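Myosin-I heavy chain (Dictyostelium discoideum, PDB 5EJY) is an actin-based, ATP-driven motor involved in early phagocytosis and adhesion, represented here by the first MyTH4-FERM module of its tail, MF1. Local coordinates at residues A[410-415]-A[479-484]; A[257-262]-A[483-488]; A[48-53]-A[99-104]; A[61-66]-A[109-114]. One frame throughout, in Å; residues are numbered along the deposited sequence.

Contact 1: residues A[410-415]-A[479-484]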
loop_
_atom_site.group_PDB
_atom_site.type_symbol
_atom_site.label_atom_id
_atom_site.label_comp_id
_atom_site.label_asym_id
_atom_site.label_seq_id
_atom_site.Cartn_x
_atom_site.Cartn_y
_atom_site.Cartn_z
ATOM N N SER A 410 -15.008 1.042 -14.078
ATOM C CA SER A 410 -13.693 0.604 -13.617
ATOM C C SER A 410 -13.023 -0.107 -14.792
ATOM O O SER A 410 -13.568 -1.071 -15.323
ATOM C CB SER A 410 -13.836 -0.363 -12.437
ATOM O OG SER A 410 -14.734 0.140 -11.450
ATOM N N LEU A 411 -11.845 0.360 -15.186
ATOM C CA LEU A 411 -11.230 -0.071 -16.435
ATOM C C LEU A 411 -10.091 -1.051 -16.197
ATOM O O LEU A 411 -9.278 -0.865 -15.286
ATOM C CB LEU A 411 -10.702 1.139 -17.203
ATOM C CG LEU A 411 -11.729 2.221 -17.539
ATOM C CD1 LEU A 411 -11.086 3.315 -18.366
ATOM C CD2 LEU A 411 -12.933 1.603 -18.261
ATOM N N VAL A 412 -10.032 -2.088 -17.030
ATOM C CA VAL A 412 -8.972 -3.087 -16.953
ATOM C C VAL A 412 -8.544 -3.481 -18.368
ATOM O O VAL A 412 -9.373 -3.910 -19.175
ATOM C CB VAL A 412 -9.439 -4.362 -16.212
ATOM C CG1 VAL A 412 -8.290 -5.366 -16.098
ATOM C CG2 VAL A 412 -9.995 -4.018 -14.829
ATOM N N VAL A 413 -7.259 -3.335 -18.665
ATOM C CA VAL A 413 -6.723 -3.722 -19.975
ATOM C C VAL A 413 -6.464 -5.227 -19.996
ATOM O O VAL A 413 -5.764 -5.757 -19.127
ATOM C CB VAL A 413 -5.413 -2.971 -20.294
ATOM C CG1 VAL A 413 -4.815 -3.445 -21.628
ATOM C CG2 VAL A 413 -5.647 -1.469 -20.311
ATOM N N CYS A 414 -7.030 -5.918 -20.988
ATOM C CA CYS A 414 -6.920 -7.363 -21.055
ATOM C C CYS A 414 -6.550 -7.879 -22.442
ATOM O O CYS A 414 -6.598 -7.157 -23.441
ATOM C CB CYS A 414 -8.236 -8.039 -20.646
ATOM S SG CYS A 414 -8.847 -7.624 -19.020
ATOM N N GLU A 415 -6.202 -9.155 -22.480
ATOM C CA GLU A 415 -6.094 -9.866 -23.745
ATOM C C GLU A 415 -6.529 -11.307 -23.536
ATOM O O GLU A 415 -6.613 -11.786 -22.406
ATOM C CB GLU A 415 -4.673 -9.779 -24.295
ATOM C CG GLU A 415 -3.618 -10.420 -23.423
ATOM C CD GLU A 415 -2.214 -10.035 -23.856
ATOM O OE1 GLU A 415 -1.994 -8.842 -24.165
ATOM O OE2 GLU A 415 -1.336 -10.923 -23.899
ATOM N N ALA A 479 -9.431 -14.086 -19.260
ATOM C CA ALA A 479 -8.930 -12.740 -19.493
ATOM C C ALA A 479 -7.570 -12.546 -18.835
ATOM O O ALA A 479 -7.470 -12.499 -17.611
ATOM C CB ALA A 479 -9.924 -11.693 -18.951
ATOM N N PHE A 480 -6.532 -12.429 -19.658
ATOM C CA PHE A 480 -5.194 -12.132 -19.173
ATOM C C PHE A 480 -5.049 -10.645 -18.927
ATOM O O PHE A 480 -5.492 -9.827 -19.723
ATOM C CB PHE A 480 -4.132 -12.605 -20.165
ATOM C CG PHE A 480 -4.085 -14.098 -20.302
ATOM C CD1 PHE A 480 -3.399 -14.869 -19.373
ATOM C CD2 PHE A 480 -4.775 -14.730 -21.316
ATOM C CE1 PHE A 480 -3.366 -16.243 -19.478
ATOM C CE2 PHE A 480 -4.743 -16.123 -21.433
ATOM C CZ PHE A 480 -4.037 -16.874 -20.514
ATOM N N THR A 481 -4.416 -10.299 -17.815
ATOM C CA THR A 481 -4.267 -8.899 -17.460
ATOM C C THR A 481 -3.089 -8.765 -16.513
ATOM O O THR A 481 -2.782 -9.695 -15.765
ATOM C CB THR A 481 -5.559 -8.351 -16.817
ATOM O OG1 THR A 481 -5.434 -6.937 -16.622
ATOM C CG2 THR A 481 -5.844 -9.042 -15.473
ATOM N N GLY A 482 -2.415 -7.625 -16.561
ATOM C CA GLY A 482 -1.267 -7.416 -15.698
ATOM C C GLY A 482 -1.637 -7.257 -14.230
ATOM O O GLY A 482 -0.851 -7.589 -13.348
ATOM N N ASP A 483 -2.830 -6.736 -13.962
ATOM C CA ASP A 483 -3.242 -6.466 -12.579
ATOM C C ASP A 483 -4.399 -7.372 -12.183
ATOM O O ASP A 483 -5.527 -6.911 -12.020
ATOM C CB ASP A 483 -3.653 -5.005 -12.425
ATOM C CG ASP A 483 -3.725 -4.549 -10.949
ATOM O OD1 ASP A 483 -3.799 -5.371 -10.026
ATOM O OD2 ASP A 483 -3.728 -3.342 -10.722
ATOM N N VAL A 484 -4.107 -8.656 -12.017
ATOM C CA VAL A 484 -5.139 -9.651 -11.706
ATOM C C VAL A 484 -5.911 -9.300 -10.436
ATOM O O VAL A 484 -7.133 -9.428 -10.388
ATOM C CB VAL A 484 -4.540 -11.064 -11.582
ATOM C CG1 VAL A 484 -5.612 -12.086 -11.171
ATOM C CG2 VAL A 484 -3.902 -11.475 -12.904
HETATM O O HOH W 1 -2.692 -5.757 -18.622
#
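Ala-479 packs on Cys-414 where the last strand of the C-terminal FERM lobe, 476-480, comes up against its first, 410-415, a single-bridge meeting of two sheets in what is, as in other FERM domains, a PH-like third lobe. The CB of Ala-479 lies 4.2 Å from the SG of Cys-414. That sulphur also has the CB of Thr-481 at 4.0 Å, and it is directed there by a first torsion that leaves SG beside the backbone N (chi1 -57°).

Phe-480 carries the antiparallel bridge, a hydrogen-bonded pair with Glu-415. Its N donates to the O of Glu-415 at 2.8 Å, and its O accepts from the N of Glu-415 at 2.9 Å. The aromatic ring swings off from strand 410-415, with its edge near that same Glu-415 carbonyl, while its CB rests against the Glu-415 CG.

At Thr-481 a side chain takes over from the backbone. OG1, anti to its own N (chi1 -173°), donates to the O of Val-413 at 2.8 Å, tilted 28° from the carbonyl plane. The same OG1 lies 3.3 Å from the CG1 of Val-412, the two side chains crossing at about a right angle. Val-412 also touches Leu-490 of helix 484-499, as does Ser-410.

Gly-482, just before the N-cap residue Asp-483, drifts away from the strand and is linked through water: the Gly-482 N donates to a water 2.8 Å away, which donates in turn to the Val-413 O at 3.1 Å.

Contact 2: residues A[257-262]-A[483-488]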
loop_
_atom_site.group_PDB
_atom_site.type_symbol
_atom_site.label_atom_id
_atom_site.label_comp_id
_atom_site.label_asym_id
_atom_site.label_seq_id
_atom_site.Cartn_x
_atom_site.Cartn_y
_atom_site.Cartn_z
ATOM N N ASP A 257 -3.048 -2.636 -8.067
ATOM C CA ASP A 257 -4.030 -2.500 -7.009
ATOM C C ASP A 257 -3.382 -2.793 -5.658
ATOM O O ASP A 257 -2.487 -3.634 -5.556
ATOM C CB ASP A 257 -5.175 -3.490 -7.268
ATOM C CG ASP A 257 -6.269 -3.421 -6.220
ATOM O OD1 ASP A 257 -7.035 -2.444 -6.238
ATOM O OD2 ASP A 257 -6.370 -4.339 -5.382
ATOM N N ILE A 258 -3.834 -2.091 -4.627
ATOM C CA ILE A 258 -3.446 -2.416 -3.257
ATOM C C ILE A 258 -4.716 -2.852 -2.524
ATOM O O ILE A 258 -5.694 -2.110 -2.491
ATOM C CB ILE A 258 -2.807 -1.197 -2.549
ATOM C CG1 ILE A 258 -1.514 -0.755 -3.254
ATOM C CG2 ILE A 258 -2.514 -1.523 -1.074
ATOM C CD1 ILE A 258 -0.941 0.595 -2.704
ATOM N N ALA A 259 -4.724 -4.051 -1.953
ATOM C CA ALA A 259 -5.914 -4.533 -1.245
ATOM C C ALA A 259 -6.223 -3.693 0.002
ATOM O O ALA A 259 -5.321 -3.117 0.598
ATOM C CB ALA A 259 -5.761 -5.996 -0.870
ATOM N N PRO A 260 -7.501 -3.646 0.404
ATOM C CA PRO A 260 -7.904 -2.782 1.521
ATOM C C PRO A 260 -7.150 -3.085 2.799
ATOM O O PRO A 260 -6.842 -2.149 3.530
ATOM C CB PRO A 260 -9.390 -3.109 1.697
ATOM C CG PRO A 260 -9.840 -3.513 0.325
ATOM C CD PRO A 260 -8.665 -4.295 -0.236
ATOM N N THR A 261 -6.847 -4.355 3.064
ATOM C CA THR A 261 -6.173 -4.716 4.314
ATOM C C THR A 261 -4.649 -4.745 4.177
ATOM O O THR A 261 -3.943 -4.977 5.154
ATOM C CB THR A 261 -6.641 -6.098 4.826
ATOM O OG1 THR A 261 -6.328 -7.081 3.848
ATOM C CG2 THR A 261 -8.141 -6.105 5.058
ATOM N N ASP A 262 -4.137 -4.530 2.968
ATOM C CA ASP A 262 -2.688 -4.493 2.777
ATOM C C ASP A 262 -2.090 -3.236 3.435
ATOM O O ASP A 262 -2.752 -2.198 3.532
ATOM C CB ASP A 262 -2.334 -4.507 1.299
ATOM C CG ASP A 262 -2.328 -5.910 0.704
ATOM O OD1 ASP A 262 -2.738 -6.874 1.372
ATOM O OD2 ASP A 262 -1.908 -6.036 -0.450
ATOM N N ASP A 483 -2.830 -6.736 -13.962
ATOM C CA ASP A 483 -3.242 -6.466 -12.579
ATOM C C ASP A 483 -4.399 -7.372 -12.183
ATOM O O ASP A 483 -5.527 -6.911 -12.020
ATOM C CB ASP A 483 -3.653 -5.005 -12.425
ATOM C CG ASP A 483 -3.725 -4.549 -10.949
ATOM O OD1 ASP A 483 -3.799 -5.371 -10.026
ATOM O OD2 ASP A 483 -3.728 -3.342 -10.722
ATOM N N VAL A 484 -4.107 -8.656 -12.017
ATOM C CA VAL A 484 -5.139 -9.651 -11.706
ATOM C C VAL A 484 -5.911 -9.300 -10.436
ATOM O O VAL A 484 -7.133 -9.428 -10.388
ATOM C CB VAL A 484 -4.540 -11.064 -11.582
ATOM C CG1 VAL A 484 -5.612 -12.086 -11.171
ATOM C CG2 VAL A 484 -3.902 -11.475 -12.904
ATOM N N GLN A 485 -5.210 -8.840 -9.404
ATOM C CA GLN A 485 -5.889 -8.532 -8.153
ATOM C C GLN A 485 -6.957 -7.450 -8.333
ATOM O O GLN A 485 -8.015 -7.516 -7.714
ATOM C CB GLN A 485 -4.884 -8.141 -7.059
ATOM C CG GLN A 485 -5.530 -7.843 -5.712
ATOM C CD GLN A 485 -4.504 -7.500 -4.646
ATOM O OE1 GLN A 485 -3.826 -8.381 -4.127
ATOM N NE2 GLN A 485 -4.371 -6.215 -4.334
ATOM N N LYS A 486 -6.680 -6.455 -9.174
ATOM C CA LYS A 486 -7.652 -5.409 -9.457
ATOM C C LYS A 486 -8.917 -6.009 -10.066
ATOM O O LYS A 486 -10.029 -5.708 -9.632
ATOM C CB LYS A 486 -7.071 -4.351 -10.405
ATOM C CG LYS A 486 -8.015 -3.185 -10.670
ATOM C CD LYS A 486 -7.441 -2.177 -11.665
ATOM C CE LYS A 486 -8.428 -1.017 -11.913
ATOM N NZ LYS A 486 -7.963 0.007 -12.915
ATOM N N LEU A 487 -8.738 -6.863 -11.069
ATOM C CA LEU A 487 -9.890 -7.462 -11.745
ATOM C C LEU A 487 -10.709 -8.335 -10.783
ATOM O O LEU A 487 -11.926 -8.204 -10.710
ATOM C CB LEU A 487 -9.433 -8.267 -12.963
ATOM C CG LEU A 487 -10.560 -8.890 -13.795
ATOM C CD1 LEU A 487 -11.608 -7.834 -14.131
ATOM C CD2 LEU A 487 -9.977 -9.496 -15.058
ATOM N N VAL A 488 -10.043 -9.221 -10.046
ATOM C CA VAL A 488 -10.725 -10.065 -9.062
ATOM C C VAL A 488 -11.482 -9.231 -8.025
ATOM O O VAL A 488 -12.656 -9.492 -7.737
ATOM C CB VAL A 488 -9.736 -11.008 -8.329
ATOM C CG1 VAL A 488 -10.414 -11.689 -7.120
ATOM C CG2 VAL A 488 -9.165 -12.055 -9.293
HETATM O O HOH W 2 -1.920 -5.785 -7.166
#
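Asp-257 is wedged against the first turn of helix 484-499, and the tight part of the contact lies around its backbone N and CB. The N donates to the OD2 of Asp-483 at 2.8 Å, on the syn side, in a bond bent to 133°; a second, weak bond runs from the same N to OD1. Asp-483 is also the N-cap residue: its OD1 takes the Lys-486 N at 3.2 Å from above the carboxylate plane, so one side chain both caps the helix and grips the 257-262 loop. The CB of Asp-257 touches the CB of Lys-486 at 3.8 Å, while the lysine chain, in one of two conformers, leads to a probable bond with the Leu-411 O.

The other side is looser and more open to solvent. Exposed Gln-485 reaches out fully extended as far as CD, and its NE2 donates to the OD2 of Asp-257 at 2.9 Å, on the anti side, with amide and carboxylate planes nearly perpendicular. Beyond it NE2 lies 3.2 Å from the Ala-259 N, donor facing donor and so no bond, before the type I turn 259-262 departs.

Lys-292, salt-bridged to the OD1 of Asp-257, probably eases the nearness of two carboxylates. The arrangement joins the ubiquitin-like first lobe to the C-terminal helix of the PH-like third lobe, as in the cloverleaf of FERM domains.

Contact 3: residues A[48-53]-A[99-104]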
loop_
_atom_site.group_PDB
_atom_site.type_symbol
_atom_site.label_atom_id
_atom_site.label_comp_id
_atom_site.label_asym_id
_atom_site.label_seq_id
_atom_site.Cartn_x
_atom_site.Cartn_y
_atom_site.Cartn_z
ATOM N N LEU A 48 15.662 -20.668 23.633
ATOM C CA LEU A 48 14.586 -21.636 23.702
ATOM C C LEU A 48 15.022 -22.933 23.024
ATOM O O LEU A 48 16.095 -23.005 22.430
ATOM C CB LEU A 48 13.308 -21.078 23.065
ATOM C CG LEU A 48 12.823 -19.757 23.666
ATOM C CD1 LEU A 48 11.596 -19.229 22.931
ATOM C CD2 LEU A 48 12.516 -19.935 25.175
ATOM N N VAL A 49 14.203 -23.962 23.128
ATOM C CA VAL A 49 14.581 -25.254 22.568
ATOM C C VAL A 49 14.020 -25.404 21.162
ATOM O O VAL A 49 12.810 -25.347 20.961
ATOM C CB VAL A 49 14.078 -26.413 23.442
ATOM C CG1 VAL A 49 14.407 -27.757 22.791
ATOM C CG2 VAL A 49 14.676 -26.313 24.867
ATOM N N HIS A 50 14.906 -25.596 20.190
ATOM C CA HIS A 50 14.481 -25.856 18.820
ATOM C C HIS A 50 14.918 -27.267 18.400
ATOM O O HIS A 50 16.085 -27.619 18.515
ATOM C CB HIS A 50 15.049 -24.787 17.870
ATOM C CG HIS A 50 14.779 -23.378 18.318
ATOM N ND1 HIS A 50 13.608 -22.711 18.020
ATOM C CD2 HIS A 50 15.521 -22.520 19.058
ATOM C CE1 HIS A 50 13.640 -21.503 18.557
ATOM N NE2 HIS A 50 14.794 -21.357 19.186
ATOM N N SER A 51 13.980 -28.074 17.922
ATOM C CA SER A 51 14.320 -29.413 17.442
ATOM C C SER A 51 15.063 -29.332 16.108
ATOM O O SER A 51 15.776 -30.257 15.717
ATOM C CB SER A 51 13.060 -30.263 17.282
ATOM O OG SER A 51 12.196 -29.712 16.302
ATOM N N ASP A 52 14.888 -28.214 15.415
ATOM C CA ASP A 52 15.560 -27.978 14.145
ATOM C C ASP A 52 16.941 -27.400 14.433
ATOM O O ASP A 52 17.065 -26.278 14.930
ATOM C CB ASP A 52 14.715 -27.021 13.301
ATOM C CG ASP A 52 15.314 -26.737 11.927
ATOM O OD1 ASP A 52 16.527 -26.942 11.726
ATOM O OD2 ASP A 52 14.556 -26.267 11.057
ATOM N N ALA A 53 17.979 -28.178 14.141
ATOM C CA ALA A 53 19.352 -27.767 14.417
ATOM C C ALA A 53 19.728 -26.456 13.728
ATOM O O ALA A 53 20.526 -25.676 14.258
ATOM C CB ALA A 53 20.322 -28.867 14.025
ATOM N N GLU A 99 8.056 -18.688 11.884
ATOM C CA GLU A 99 7.239 -18.375 13.051
ATOM C C GLU A 99 7.842 -18.971 14.311
ATOM O O GLU A 99 7.661 -18.447 15.415
ATOM C CB GLU A 99 5.813 -18.899 12.879
ATOM C CG GLU A 99 4.847 -18.289 13.874
ATOM C CD GLU A 99 3.673 -19.189 14.182
ATOM O OE1 GLU A 99 2.826 -19.387 13.285
ATOM O OE2 GLU A 99 3.607 -19.703 15.325
ATOM N N SER A 100 8.564 -20.069 14.146
ATOM C CA SER A 100 9.097 -20.777 15.300
ATOM C C SER A 100 10.365 -20.135 15.865
ATOM O O SER A 100 10.943 -20.652 16.817
ATOM C CB SER A 100 9.331 -22.257 14.959
ATOM O OG SER A 100 10.194 -22.389 13.847
ATOM N N LEU A 101 10.801 -19.017 15.279
ATOM C CA LEU A 101 11.909 -18.257 15.833
ATOM C C LEU A 101 11.433 -16.963 16.511
ATOM O O LEU A 101 12.222 -16.233 17.076
ATOM C CB LEU A 101 12.942 -17.917 14.755
ATOM C CG LEU A 101 13.962 -19.003 14.388
ATOM C CD1 LEU A 101 14.737 -18.596 13.167
ATOM C CD2 LEU A 101 14.919 -19.263 15.559
ATOM N N ARG A 102 10.144 -16.673 16.430
ATOM C CA ARG A 102 9.653 -15.386 16.916
ATOM C C ARG A 102 9.811 -15.267 18.421
ATOM O O ARG A 102 10.282 -14.228 18.930
ATOM C CB ARG A 102 8.189 -15.179 16.510
ATOM C CG ARG A 102 8.031 -15.021 14.995
ATOM C CD ARG A 102 6.594 -14.878 14.587
ATOM N NE ARG A 102 6.480 -14.667 13.144
ATOM C CZ ARG A 102 5.335 -14.467 12.512
ATOM N NH1 ARG A 102 4.206 -14.425 13.199
ATOM N NH2 ARG A 102 5.320 -14.281 11.195
ATOM N N ASP A 103 9.424 -16.316 19.142
ATOM C CA ASP A 103 9.501 -16.234 20.614
ATOM C C ASP A 103 10.948 -16.171 21.074
ATOM O O ASP A 103 11.285 -15.439 22.007
ATOM C CB ASP A 103 8.730 -17.367 21.290
ATOM C CG ASP A 103 7.224 -17.213 21.134
ATOM O OD1 ASP A 103 6.758 -16.115 20.736
ATOM O OD2 ASP A 103 6.501 -18.185 21.414
ATOM N N GLU A 104 11.812 -16.918 20.391
ATOM C CA GLU A 104 13.252 -16.820 20.605
ATOM C C GLU A 104 13.735 -15.371 20.570
ATOM O O GLU A 104 14.389 -14.900 21.509
ATOM C CB GLU A 104 14.005 -17.640 19.551
ATOM C CG GLU A 104 15.519 -17.493 19.620
ATOM C CD GLU A 104 16.144 -18.340 20.715
ATOM O OE1 GLU A 104 15.604 -19.430 21.008
ATOM O OE2 GLU A 104 17.172 -17.906 21.283
#
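Glu-104 reaches from helix 102-112 into the loop that holds Leu-48 and His-50, and its side chain meets that loop at nearly every atom. CB lies in the plane of the imidazole at its edge, 3.8 Å from the NE2 of His-50. CG, anti to the backbone N (chi1 175°), stays beside the same nitrogen at 4.0 Å. A bend at the second torsion (chi2 80°) then turns CD toward the two donors, 3.6 Å from the His-50 NE2. At the tip, OE1 accepts from the N of Leu-48 at 2.9 Å, on its syn side, and from the NE2 of His-50 at 2.8 Å, from above the carboxylate plane; the donors arrive from opposite faces. OE2 turns to the Leu-47 N and to Gln-108 NE2.

Around this grip, the CD1 of Leu-48 packs 3.4 Å from the backbone N of Glu-104 and touches the CB of Asp-103. The CE1 of His-50 has the O of Ser-100 at its edge, 3.3 Å away.

An alanine in place of Glu-104 would probably leave the Leu-48 N and the His-50 NE2 without their acceptor and the imidazole freer to turn. Four N-H donors around one buried carboxylate are consistent with an ionised Glu-104, which ties the loop before helix 53-70 to helix 102-112 of the MyTH4 domain and likely favours a proton on His-50 NE2.

Contact 4: residues A[61-66]-A[109-114]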
loop_
_atom_site.group_PDB
_atom_site.type_symbol
_atom_site.label_atom_id
_atom_site.label_comp_id
_atom_site.label_asym_id
_atom_site.label_seq_id
_atom_site.Cartn_x
_atom_site.Cartn_y
_atom_site.Cartn_z
ATOM N N GLU A 61 23.053 -16.809 16.005
ATOM C CA GLU A 61 23.465 -15.711 15.127
ATOM C C GLU A 61 22.638 -14.448 15.387
ATOM O O GLU A 61 23.152 -13.330 15.350
ATOM C CB GLU A 61 23.312 -16.112 13.651
ATOM C CG GLU A 61 24.220 -17.242 13.217
ATOM C CD GLU A 61 23.949 -17.693 11.789
ATOM O OE1 GLU A 61 22.904 -17.302 11.214
ATOM O OE2 GLU A 61 24.783 -18.438 11.238
ATOM N N ILE A 62 21.345 -14.634 15.618
ATOM C CA ILE A 62 20.465 -13.512 15.917
ATOM C C ILE A 62 20.978 -12.764 17.152
ATOM O O ILE A 62 21.021 -11.534 17.186
ATOM C CB ILE A 62 19.007 -13.993 16.121
ATOM C CG1 ILE A 62 18.373 -14.293 14.755
ATOM C CG2 ILE A 62 18.200 -12.952 16.932
ATOM C CD1 ILE A 62 17.044 -15.046 14.792
ATOM N N PHE A 63 21.392 -13.512 18.165
ATOM C CA PHE A 63 21.889 -12.874 19.375
ATOM C C PHE A 63 23.122 -12.036 19.083
ATOM O O PHE A 63 23.251 -10.918 19.569
ATOM C CB PHE A 63 22.167 -13.885 20.487
ATOM C CG PHE A 63 22.386 -13.234 21.830
ATOM C CD1 PHE A 63 21.310 -12.843 22.606
ATOM C CD2 PHE A 63 23.667 -12.974 22.290
ATOM C CE1 PHE A 63 21.512 -12.228 23.848
ATOM C CE2 PHE A 63 23.875 -12.366 23.523
ATOM C CZ PHE A 63 22.802 -11.989 24.296
ATOM N N SER A 64 24.026 -12.563 18.271
ATOM C CA SER A 64 25.170 -11.770 17.824
ATOM C C SER A 64 24.738 -10.487 17.109
ATOM O O SER A 64 25.362 -9.437 17.291
ATOM C CB SER A 64 26.098 -12.595 16.930
ATOM O OG SER A 64 26.513 -13.768 17.608
ATOM N N LYS A 65 23.678 -10.562 16.303
ATOM C CA LYS A 65 23.165 -9.363 15.634
ATOM C C LYS A 65 22.580 -8.355 16.629
ATOM O O LYS A 65 22.751 -7.143 16.470
ATOM C CB LYS A 65 22.111 -9.709 14.572
ATOM C CG LYS A 65 22.557 -10.693 13.507
ATOM C CD LYS A 65 23.749 -10.199 12.708
ATOM C CE LYS A 65 24.036 -11.157 11.550
ATOM N NZ LYS A 65 25.378 -10.942 10.945
ATOM N N VAL A 66 21.877 -8.859 17.640
ATOM C CA VAL A 66 21.383 -8.014 18.727
ATOM C C VAL A 66 22.545 -7.272 19.399
ATOM O O VAL A 66 22.531 -6.047 19.526
ATOM C CB VAL A 66 20.610 -8.843 19.786
ATOM C CG1 VAL A 66 20.253 -7.979 21.006
ATOM C CG2 VAL A 66 19.347 -9.476 19.175
ATOM N N LEU A 109 15.358 -10.229 23.512
ATOM C CA LEU A 109 15.207 -8.786 23.752
ATOM C C LEU A 109 14.758 -8.486 25.188
ATOM O O LEU A 109 15.189 -7.501 25.797
ATOM C CB LEU A 109 14.235 -8.162 22.743
ATOM C CG LEU A 109 14.641 -8.398 21.285
ATOM C CD1 LEU A 109 13.593 -7.858 20.306
ATOM C CD2 LEU A 109 16.023 -7.799 21.001
ATOM N N ILE A 110 13.872 -9.322 25.715
ATOM C CA ILE A 110 13.492 -9.210 27.125
ATOM C C ILE A 110 14.739 -9.363 27.982
ATOM O O ILE A 110 15.023 -8.529 28.848
ATOM C CB ILE A 110 12.470 -10.281 27.512
ATOM C CG1 ILE A 110 11.161 -10.048 26.754
ATOM C CG2 ILE A 110 12.226 -10.280 29.039
ATOM C CD1 ILE A 110 10.230 -11.238 26.746
ATOM N N LYS A 111 15.492 -10.424 27.710
ATOM C CA LYS A 111 16.742 -10.713 28.415
ATOM C C LYS A 111 17.717 -9.533 28.399
ATOM O O LYS A 111 18.213 -9.110 29.450
ATOM C CB LYS A 111 17.404 -11.967 27.811
ATOM C CG LYS A 111 18.882 -12.140 28.137
ATOM C CD LYS A 111 19.474 -13.365 27.412
ATOM C CE LYS A 111 20.991 -13.398 27.548
ATOM N NZ LYS A 111 21.389 -13.618 28.981
ATOM N N GLN A 112 17.998 -9.003 27.212
ATOM C CA GLN A 112 19.008 -7.958 27.090
ATOM C C GLN A 112 18.556 -6.617 27.659
ATOM O O GLN A 112 19.371 -5.708 27.828
ATOM C CB GLN A 112 19.454 -7.777 25.636
ATOM C CG GLN A 112 20.306 -8.928 25.097
ATOM C CD GLN A 112 21.602 -9.118 25.883
ATOM O OE1 GLN A 112 21.633 -9.819 26.891
ATOM N NE2 GLN A 112 22.673 -8.498 25.412
ATOM N N SER A 113 17.261 -6.483 27.925
ATOM C CA SER A 113 16.757 -5.260 28.539
ATOM C C SER A 113 16.504 -5.462 30.041
ATOM O O SER A 113 15.928 -4.597 30.698
ATOM C CB SER A 113 15.482 -4.772 27.839
ATOM O OG SER A 113 14.423 -5.706 27.999
ATOM N N THR A 114 16.921 -6.613 30.567
ATOM C CA THR A 114 16.755 -6.921 31.990
ATOM C C THR A 114 18.069 -6.702 32.729
ATOM O O THR A 114 19.089 -7.277 32.361
ATOM C CB THR A 114 16.288 -8.369 32.201
ATOM O OG1 THR A 114 14.953 -8.511 31.704
ATOM C CG2 THR A 114 16.313 -8.744 33.696
#
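Phe-63 and Gln-112 meet tip to tip: the CZ of the ring is 3.5 Å from the CD of the amide, and CE1 is 3.7 Å from the Gln-112 CG, with ring and amide planes 62° apart. With CG anti to its backbone N (chi1 -167°), the ring is carried out toward helix 102-112, where the CE of Lys-111 adds an aliphatic touch at 3.9 Å from the Phe-63 CE1. One turn on, Val-66 divides its branches, CG2 going to the CD2 of Leu-109 at 4.1 Å and CG1 to the CG of Gln-112 at 4.2 Å.

Farther out, polar bonds to the loop ahead of helix 53-70 fix the two long side chains. The NE2 of Gln-112 bonds to the O of Gln-39, and the Lys-111 NZ to the O of Ser-37 and to the OE1 of Gln-39. An alanine at Gln-112 would probably open a gap at the tip of the Phe-63 ring and leave the Gln-39 carbonyl without this donor. Val-66 is also covered by Ile-91 of helix 81-97 and Leu-128 of helix 119-133. Such buried contact between helices 53-70 and 102-112, closed over by neighbouring helices, belongs to the all-helical bundle of a MyTH4 domain.

The four contacts fall into two pairs, one in the MyTH4 region and one in the FERM region. Contacts 3 and 4 come first along the chain; their segments alternate, both use helix 102-112, and their centres are 14 Å apart. Contacts 1 and 2, centres 12 Å apart, share Asp-483 and Val-484, where strand 476-480 hands over to helix 484-499, and Val-412 and Thr-481 pack on Leu-487. Between the pairs the nearest approach is contact 2 to contact 3, about 14 Å between nearest atoms; the centres of contacts 1 and 4 are 48 Å apart. Each pair joins parts within one domain, and none of the four spans the MyTH4-FERM boundary.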